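Local coordinates for enolase from the environmental genome shotgun sequencing of the Sargasso Sea (PDB 2QGY) that is of unknown function but, as a magnesium-binding member of the enolase superfamily, probably abstracts a proton beside a substrate carboxylate to form an enolate intermediate, at the interface of chains A and B. Sequence-based numbering; all coordinates share one arbitrary frame. Chains: chain A/B, Enolase from the environmental genome shotgun sequencing of the Sargasso Sea.

The interface of chains A and B. Residues chain A 97, 258, 262; chain B 230, 232-234.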
loop_
_atom_site.group_PDB
_atom_site.type_symbol
_atom_site.label_atom_id
_atom_site.label_comp_id
_atom_site.label_asym_id
_atom_site.label_seq_id
_atom_site.Cartn_x
_atom_site.Cartn_y
_atom_site.Cartn_z
ATOM N N ARG A 97 -4.140 2.928 2.298
ATOM C CA ARG A 97 -2.794 3.480 2.106
ATOM C C ARG A 97 -2.023 2.732 1.024
ATOM O O ARG A 97 -2.550 2.506 -0.073
ATOM C CB ARG A 97 -2.031 3.527 3.434
ATOM C CG ARG A 97 -2.626 4.473 4.461
ATOM C CD ARG A 97 -1.766 4.539 5.745
ATOM N NE ARG A 97 -1.824 3.294 6.513
ATOM C CZ ARG A 97 -2.683 3.052 7.513
ATOM N NH1 ARG A 97 -2.664 1.879 8.133
ATOM N NH2 ARG A 97 -3.560 3.974 7.905
ATOM N N VAL A 258 0.891 5.156 11.401
ATOM C CA VAL A 258 0.439 4.112 12.327
ATOM C C VAL A 258 1.456 2.983 12.460
ATOM O O VAL A 258 1.761 2.583 13.587
ATOM C CB VAL A 258 -0.936 3.553 11.910
ATOM C CG1 VAL A 258 -1.364 2.415 12.855
ATOM C CG2 VAL A 258 -1.979 4.688 11.912
ATOM N N GLU A 262 3.504 1.929 15.887
ATOM C CA GLU A 262 3.571 0.559 16.418
ATOM C C GLU A 262 5.025 0.134 16.629
ATOM O O GLU A 262 5.325 -0.484 17.654
ATOM C CB GLU A 262 2.858 -0.427 15.494
ATOM C CG GLU A 262 2.897 -1.927 15.951
ATOM C CD GLU A 262 2.065 -2.218 17.193
ATOM O OE1 GLU A 262 1.222 -1.382 17.547
ATOM O OE2 GLU A 262 2.262 -3.299 17.812
ATOM N N ASP B 230 -7.101 1.519 13.881
ATOM C CA ASP B 230 -6.485 1.301 12.586
ATOM C C ASP B 230 -5.866 -0.091 12.546
ATOM O O ASP B 230 -5.313 -0.555 13.545
ATOM C CB ASP B 230 -5.391 2.356 12.347
ATOM C CG ASP B 230 -4.858 2.334 10.920
ATOM O OD1 ASP B 230 -5.301 3.177 10.097
ATOM O OD2 ASP B 230 -3.989 1.494 10.596
ATOM N N GLU B 232 -3.210 -1.258 11.376
ATOM C CA GLU B 232 -1.775 -1.380 11.624
ATOM C C GLU B 232 -1.405 -1.101 13.066
ATOM O O GLU B 232 -0.238 -1.257 13.442
ATOM C CB GLU B 232 -0.982 -0.489 10.689
ATOM C CG GLU B 232 -0.914 -1.142 9.310
ATOM C CD GLU B 232 0.251 -0.675 8.534
ATOM O OE1 GLU B 232 0.159 0.445 7.983
ATOM O OE2 GLU B 232 1.253 -1.430 8.478
ATOM N N ASN B 233 -2.410 -0.733 13.857
ATOM C CA ASN B 233 -2.207 -0.477 15.270
ATOM C C ASN B 233 -2.387 -1.777 16.010
ATOM O O ASN B 233 -3.392 -1.987 16.691
ATOM C CB ASN B 233 -3.140 0.613 15.804
ATOM C CG ASN B 233 -2.670 1.145 17.150
ATOM O OD1 ASN B 233 -3.010 2.270 17.536
ATOM N ND2 ASN B 233 -1.861 0.339 17.870
ATOM N N ILE B 234 -1.406 -2.653 15.842
ATOM C CA ILE B 234 -1.517 -4.025 16.326
ATOM C C ILE B 234 -1.689 -4.057 17.846
ATOM O O ILE B 234 -2.553 -4.739 18.356
ATOM C CB ILE B 234 -0.327 -4.878 15.914
ATOM C CG1 ILE B 234 0.080 -4.644 14.438
ATOM C CG2 ILE B 234 -0.626 -6.353 16.209
ATOM C CD1 ILE B 234 -0.946 -5.069 13.435
#
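A:Arg97, in a loop, and A:Val258 and A:Glu262, one turn apart on helix 257-265, meet the B:Asp230 to B:Asn233 loop of the partner chain where it enters helix 234-243 at B:Ile234. The pairing is a worked example of a bidentate salt bridge backed by an apolar contact. The guanidinium of A:Arg97 presents NH1 and NH2, one to each oxygen of B:Asp230, whose carboxylate carbon lies at its edge and in its plane, the two planes 28° apart. NH1 of A:Arg97 lies 2.8 Å from OD2 of B:Asp230, on its syn lone pair, while NH2 makes a nearly straight bond of 2.9 Å to OD1. A bend at chi3 (-70°) turns the arginine tip toward this carboxylate. NH1 of A:Arg97 also reaches the anti lone pair of B:Glu232 OE1 at 3.2 Å, a more bent bond tilted from the guanidinium plane, so one nitrogen bridges two acids. On the anti side of B:Asp230 OD2, somewhat out of plane, B:Glu232 N donates (3.0 Å); with the arginine bonds this should restrict the carboxylate's rotation and may offset some charge. A:Val258 packs CG1 on the B:Glu232 to B:Asn233 backbone and, at 3.6 Å, B:Glu232 CB; both methyls border the B:Asp230 carboxylate. Farther along, the A:Glu262 carboxylate faces the start of helix 234-243, which may favour its negative charge. This patch and its two-fold twin contribute to the subunit contact of the deposited dimer, though the structure alone does not show that the dimer forms in solution.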